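Local coordinates for methyltransferase 1 (Methanosarcina barkeri, PDB 2I2X), which transfers the methyl group of methanol to the cob(I)amide carried by its partner MtaC, the first step of methanogenesis from methanol, at the zinc ion site and the interface of chains A and B. Coordinates in Å, arbitrary orientation; residue numbers count along the deposited sequence, not the author numbering. Chains: chain A/B, Methyltransferase 1.

Contact 1: the zinc ion site. Residues chain A 316, 318-320, 325; chain B 316, 318-320, 325. With ZN (zinc ion), chain C.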
loop_
_atom_site.group_PDB
_atom_site.type_symbol
_atom_site.label_atom_id
_atom_site.label_comp_id
_atom_site.label_asym_id
_atom_site.label_seq_id
_atom_site.Cartn_x
_atom_site.Cartn_y
_atom_site.Cartn_z
ATOM N N GLU A 316 -7.363 1.533 5.962
ATOM C CA GLU A 316 -8.755 1.101 5.848
ATOM C C GLU A 316 -8.848 -0.262 5.185
ATOM O O GLU A 316 -8.153 -0.529 4.223
ATOM C CB GLU A 316 -9.599 2.089 5.050
ATOM C CG GLU A 316 -11.060 1.659 5.020
ATOM C CD GLU A 316 -11.898 2.547 4.185
ATOM O OE1 GLU A 316 -12.720 3.281 4.785
ATOM O OE2 GLU A 316 -11.713 2.528 2.929
ATOM N N HIS A 318 -10.114 -2.318 2.605
ATOM C CA HIS A 318 -10.818 -2.270 1.327
ATOM C C HIS A 318 -10.053 -2.985 0.210
ATOM O O HIS A 318 -8.935 -3.474 0.436
ATOM C CB HIS A 318 -11.236 -0.827 0.945
ATOM C CG HIS A 318 -10.099 0.103 0.623
ATOM N ND1 HIS A 318 -9.879 1.273 1.325
ATOM C CD2 HIS A 318 -9.145 0.060 -0.345
ATOM C CE1 HIS A 318 -8.835 1.902 0.812
ATOM N NE2 HIS A 318 -8.365 1.183 -0.195
ATOM N N GLY A 319 -10.655 -3.065 -0.979
ATOM C CA GLY A 319 -10.068 -3.786 -2.122
ATOM C C GLY A 319 -8.971 -3.003 -2.838
ATOM O O GLY A 319 -9.102 -1.790 -3.007
ATOM N N GLU A 320 -7.880 -3.680 -3.219
ATOM C CA GLU A 320 -6.825 -3.127 -4.091
ATOM C C GLU A 320 -6.650 -4.127 -5.253
ATOM O O GLU A 320 -7.154 -5.251 -5.140
ATOM C CB GLU A 320 -5.478 -3.053 -3.341
ATOM C CG GLU A 320 -5.372 -2.098 -2.145
ATOM C CD GLU A 320 -5.690 -0.646 -2.468
ATOM O OE1 GLU A 320 -5.603 -0.248 -3.650
ATOM O OE2 GLU A 320 -6.064 0.100 -1.532
ATOM N N THR A 325 -6.483 -4.814 1.225
ATOM C CA THR A 325 -5.529 -3.900 1.790
ATOM C C THR A 325 -4.644 -4.482 2.916
ATOM O O THR A 325 -3.419 -4.230 2.956
ATOM C CB THR A 325 -6.339 -2.715 2.255
ATOM O OG1 THR A 325 -5.504 -1.585 2.325
ATOM C CG2 THR A 325 -7.012 -2.990 3.556
ATOM N N GLU B 316 -4.757 1.341 -8.157
ATOM C CA GLU B 316 -5.737 2.371 -8.554
ATOM C C GLU B 316 -5.407 3.694 -7.848
ATOM O O GLU B 316 -4.952 3.681 -6.719
ATOM C CB GLU B 316 -7.182 1.935 -8.253
ATOM C CG GLU B 316 -8.242 2.974 -8.661
ATOM C CD GLU B 316 -9.650 2.627 -8.184
ATOM O OE1 GLU B 316 -10.470 2.292 -9.058
ATOM O OE2 GLU B 316 -9.942 2.678 -6.956
ATOM N N HIS B 318 -6.532 6.399 -5.695
ATOM C CA HIS B 318 -7.596 6.779 -4.760
ATOM C C HIS B 318 -7.042 7.131 -3.362
ATOM O O HIS B 318 -5.842 7.003 -3.108
ATOM C CB HIS B 318 -8.684 5.691 -4.667
ATOM C CG HIS B 318 -8.223 4.410 -4.048
ATOM N ND1 HIS B 318 -8.239 3.204 -4.729
ATOM C CD2 HIS B 318 -7.763 4.134 -2.797
ATOM C CE1 HIS B 318 -7.791 2.246 -3.931
ATOM N NE2 HIS B 318 -7.480 2.787 -2.760
ATOM N N GLY B 319 -7.907 7.576 -2.456
ATOM C CA GLY B 319 -7.458 8.027 -1.111
ATOM C C GLY B 319 -7.122 6.909 -0.123
ATOM O O GLY B 319 -7.734 5.837 -0.132
ATOM N N GLU B 320 -6.110 7.164 0.712
ATOM C CA GLU B 320 -5.788 6.330 1.875
ATOM C C GLU B 320 -5.656 7.309 3.021
ATOM O O GLU B 320 -5.623 8.517 2.786
ATOM C CB GLU B 320 -4.459 5.606 1.638
ATOM C CG GLU B 320 -4.394 4.747 0.359
ATOM C CD GLU B 320 -5.185 3.444 0.456
ATOM O OE1 GLU B 320 -5.525 3.014 1.571
ATOM O OE2 GLU B 320 -5.472 2.840 -0.592
ATOM N N THR B 325 -2.951 7.243 -2.918
ATOM C CA THR B 325 -2.382 5.952 -3.250
ATOM C C THR B 325 -0.981 6.014 -3.906
ATOM O O THR B 325 -0.062 5.241 -3.558
ATOM C CB THR B 325 -3.397 5.261 -4.136
ATOM O OG1 THR B 325 -3.526 3.916 -3.739
ATOM C CG2 THR B 325 -3.056 5.356 -5.537
HETATM ZN ZN ZN C . -6.730 1.698 -1.205
#

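Contact 2: the interface of chains A and B. Residues chain A 289-290, 328-329, 332, 335-336; chain B 289-290, 292, 329, 332, 336.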
loop_
_atom_site.group_PDB
_atom_site.type_symbol
_atom_site.label_atom_id
_atom_site.label_comp_id
_atom_site.label_asym_id
_atom_site.label_seq_id
_atom_site.Cartn_x
_atom_site.Cartn_y
_atom_site.Cartn_z
ATOM N N LYS A 289 8.761 3.291 6.628
ATOM C CA LYS A 289 8.529 3.238 5.187
ATOM C C LYS A 289 7.307 2.402 4.765
ATOM O O LYS A 289 6.720 2.684 3.712
ATOM C CB LYS A 289 9.784 2.751 4.467
ATOM C CG LYS A 289 10.031 1.271 4.546
ATOM C CD LYS A 289 11.031 0.884 3.508
ATOM C CE LYS A 289 11.742 -0.411 3.837
ATOM N NZ LYS A 289 12.937 -0.571 2.924
ATOM N N THR A 290 6.969 1.373 5.553
ATOM C CA THR A 290 5.865 0.482 5.255
ATOM C C THR A 290 4.615 0.801 6.099
ATOM O O THR A 290 3.719 -0.045 6.284
ATOM C CB THR A 290 6.275 -0.992 5.352
ATOM O OG1 THR A 290 7.486 -1.184 4.621
ATOM C CG2 THR A 290 5.191 -1.920 4.719
ATOM N N CYS A 328 -2.101 -6.760 1.138
ATOM C CA CYS A 328 -0.982 -6.114 0.463
ATOM C C CYS A 328 0.056 -5.651 1.487
ATOM O O CYS A 328 1.235 -5.945 1.343
ATOM C CB CYS A 328 -1.454 -4.911 -0.345
ATOM S SG CYS A 328 -2.887 -5.218 -1.380
ATOM N N TRP A 329 -0.392 -4.944 2.539
ATOM C CA TRP A 329 0.536 -4.374 3.499
ATOM C C TRP A 329 1.157 -5.428 4.396
ATOM O O TRP A 329 2.336 -5.296 4.735
ATOM C CB TRP A 329 -0.072 -3.229 4.286
ATOM C CG TRP A 329 -0.327 -2.025 3.445
ATOM C CD1 TRP A 329 -1.519 -1.676 2.833
ATOM C CD2 TRP A 329 0.616 -1.015 3.088
ATOM N NE1 TRP A 329 -1.358 -0.507 2.131
ATOM C CE2 TRP A 329 -0.062 -0.081 2.270
ATOM C CE3 TRP A 329 1.963 -0.818 3.362
ATOM C CZ2 TRP A 329 0.564 1.034 1.730
ATOM C CZ3 TRP A 329 2.603 0.310 2.831
ATOM C CH2 TRP A 329 1.897 1.220 2.017
ATOM N N THR A 332 4.187 -6.894 2.378
ATOM C CA THR A 332 5.347 -5.993 2.435
ATOM C C THR A 332 6.036 -6.029 3.834
ATOM O O THR A 332 7.264 -6.180 3.941
ATOM C CB THR A 332 4.941 -4.558 2.036
ATOM O OG1 THR A 332 4.112 -4.581 0.856
ATOM C CG2 THR A 332 6.138 -3.732 1.765
ATOM N N TYR A 335 7.866 -9.267 4.309
ATOM C CA TYR A 335 9.067 -9.343 3.512
ATOM C C TYR A 335 10.171 -8.471 4.118
ATOM O O TYR A 335 11.337 -8.859 4.130
ATOM C CB TYR A 335 8.763 -8.938 2.066
ATOM C CG TYR A 335 8.437 -10.081 1.121
ATOM C CD1 TYR A 335 9.339 -11.136 0.927
ATOM C CD2 TYR A 335 7.252 -10.090 0.392
ATOM C CE1 TYR A 335 9.068 -12.176 0.050
ATOM C CE2 TYR A 335 6.965 -11.132 -0.487
ATOM C CZ TYR A 335 7.873 -12.183 -0.652
ATOM O OH TYR A 335 7.608 -13.205 -1.566
ATOM N N ASP A 336 9.803 -7.284 4.620
ATOM C CA ASP A 336 10.761 -6.413 5.314
ATOM C C ASP A 336 11.349 -7.210 6.459
ATOM O O ASP A 336 12.550 -7.156 6.689
ATOM C CB ASP A 336 10.107 -5.131 5.860
ATOM C CG ASP A 336 9.741 -4.145 4.774
ATOM O OD1 ASP A 336 10.364 -4.182 3.705
ATOM O OD2 ASP A 336 8.807 -3.339 4.973
ATOM N N LYS B 289 8.306 -6.948 -3.306
ATOM C CA LYS B 289 7.596 -6.723 -2.041
ATOM C C LYS B 289 6.816 -5.390 -1.982
ATOM O O LYS B 289 5.920 -5.233 -1.157
ATOM C CB LYS B 289 8.576 -6.826 -0.879
ATOM C CG LYS B 289 9.413 -5.562 -0.683
ATOM C CD LYS B 289 10.382 -5.760 0.422
ATOM C CE LYS B 289 11.264 -4.527 0.719
ATOM N NZ LYS B 289 12.231 -4.947 1.868
ATOM N N THR B 290 7.168 -4.420 -2.824
ATOM C CA THR B 290 6.506 -3.116 -2.765
ATOM C C THR B 290 5.589 -2.931 -3.994
ATOM O O THR B 290 5.257 -1.811 -4.423
ATOM C CB THR B 290 7.511 -1.948 -2.566
ATOM O OG1 THR B 290 8.372 -2.249 -1.474
ATOM C CG2 THR B 290 6.786 -0.670 -2.230
ATOM N N THR B 292 2.854 -5.178 -3.924
ATOM C CA THR B 292 1.721 -6.003 -3.417
ATOM C C THR B 292 0.351 -5.352 -3.642
ATOM O O THR B 292 -0.701 -6.029 -3.658
ATOM C CB THR B 292 1.891 -6.306 -1.944
ATOM O OG1 THR B 292 2.186 -5.083 -1.246
ATOM C CG2 THR B 292 3.040 -7.290 -1.776
ATOM N N TRP B 329 2.665 4.641 -2.035
ATOM C CA TRP B 329 3.605 3.671 -2.629
ATOM C C TRP B 329 4.898 4.293 -3.174
ATOM O O TRP B 329 5.959 3.642 -3.138
ATOM C CB TRP B 329 2.930 2.767 -3.670
ATOM C CG TRP B 329 1.860 1.930 -3.084
ATOM C CD1 TRP B 329 0.551 2.249 -3.001
ATOM C CD2 TRP B 329 2.000 0.648 -2.453
ATOM N NE1 TRP B 329 -0.151 1.248 -2.372
ATOM C CE2 TRP B 329 0.721 0.256 -2.021
ATOM C CE3 TRP B 329 3.081 -0.190 -2.201
ATOM C CZ2 TRP B 329 0.490 -0.934 -1.346
ATOM C CZ3 TRP B 329 2.867 -1.379 -1.547
ATOM C CH2 TRP B 329 1.581 -1.752 -1.127
ATOM N N THR B 332 7.246 4.554 -0.266
ATOM C CA THR B 332 7.879 3.258 0.076
ATOM C C THR B 332 8.945 2.825 -0.965
ATOM O O THR B 332 10.011 2.337 -0.588
ATOM C CB THR B 332 6.815 2.137 0.304
ATOM O OG1 THR B 332 5.803 2.611 1.201
ATOM C CG2 THR B 332 7.437 0.910 0.878
ATOM N N ASP B 336 12.966 2.295 -0.216
ATOM C CA ASP B 336 13.676 1.044 -0.545
ATOM C C ASP B 336 14.915 1.379 -1.369
ATOM O O ASP B 336 15.982 0.789 -1.164
ATOM C CB ASP B 336 12.823 0.073 -1.349
ATOM C CG ASP B 336 11.629 -0.471 -0.584
ATOM O OD1 ASP B 336 11.623 -0.512 0.661
ATOM O OD2 ASP B 336 10.668 -0.884 -1.268
HETATM O O HOH W 1 9.956 -2.084 2.090
#

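Contact 1: the zinc ion site
Two histidines and two glutamates, one of each from either chain, close round a zinc ion in near-tetrahedral geometry. A:His318 and B:His318 approach tip to tip and converge on the ion from neighbouring corners of the tetrahedron; each spends NE2 on it, at 2.0 Å for A:His318 NE2 to ZN. The carboxylates of A:Glu320 and B:Glu320 also meet tip to tip, their planes turned 46° apart, and each binds through one oxygen: A:Glu320 OE2 lies 1.8 Å from ZN, whereas A:Glu320 OE1 stays 3.3 Å from ZN, so the binding is monodentate. Across the chains each carboxylate crosses the opposite imidazole obliquely, with the binding oxygen of the glutamate at the edge of that ring, in its plane, rather than over a face. Each histidine holds CG in the crowded position between backbone N and carbonyl carbon (chi1 68° in chain A), while each glutamate bends at chi2 so that its carboxylate curls back to the metal. Histidine suits the place because its far nitrogen, ND1, can be tied down by a second shell: A:His318 ND1 donates to A:Glu316 OE2 over 2.7 Å, 156° at the hydrogen, using the anti lone pair of that carboxylate oxygen. B:His318 ND1 does the same to B:Glu316 OE2 at 2.9 Å. These bonds lie close to the ring planes and so fix the rotation of the imidazoles; the nearby carboxylates would probably also make NE2 a stronger donor to zinc. All the ligands seen come from MtaB, two from each chain. The ion's bridging would suit a structural role, although the structure alone does not show whether it is bound in the cell or was picked up during purification or crystallisation. In each chain the histidine ends a loop, the glutamate belongs to the short strand 319-320, and helix 325-345 starts soon after, so the zinc clasps two equivalent segments at the two-fold MtaB dimer interface.

Contact 2: the interface of chains A and B
The hydroxyl of A:Thr332 is the best-held polar atom, with three hydrogen-bonding partners. OG1 donates to B:Lys289 O at 2.8 Å, nearly along the C=O axis, and to its own helix carbonyl, A:Cys328 O, at 3.2 Å; its one hydrogen must be shared or alternate between them. The third partner is B:Thr292 OG1, which donates to A:Thr332 OG1 over 2.9 Å and also reaches A:Cys328 O, from above the carbonyl plane. Threonine suits the spot because OG1, anti to the carbonyl carbon, can both give and accept while its methyl packs beside B:Lys289 O. An alanine here would remove the hydroxyl and its bonds to B:Lys289 O and B:Thr292 OG1, and would probably loosen the hold of the helix on the opposite chain. A:Lys289 and B:Lys289, extended beyond CG, each cross the aspartate of the other chain at about a right angle: B:Lys289 NZ forms a salt bridge to A:Asp336 OD1 at 2.7 Å, and A:Lys289 NZ one to B:Asp336 OD1 at 2.6 Å. A water links the two OD1 atoms and is likely to ease their like charges. A:Thr290 OG1 steadies A:Asp336 through OD2 at 2.6 Å. Flat, broad indoles suit the two-fold: A:Trp329 and B:Trp329 meet tip to tip, their six-membered rings stacked off-centre with planes 24° apart. Together these contacts are likely to hold the two MtaB subunits together in the heterotetramer.

The C-alpha centres of contact 1 and contact 2 lie about 14 Å apart on the same two-fold interface. Helix 325-345 joins them in each chain: its first residue, A:Thr325, lies beside contact 1, and its next turns supply A:Cys328, A:Trp329, A:Thr332, A:Tyr335 and A:Asp336, with counterparts in chain B, to contact 2. The metal ties together the segments that lead into the helices, while hydrogen bonds and ion pairs tie each helix to the 289-292 segment of the other chain, and the tryptophans stack helix against helix. Holding both segment and helix is likely to fix how the MtaB subunits are set against each other.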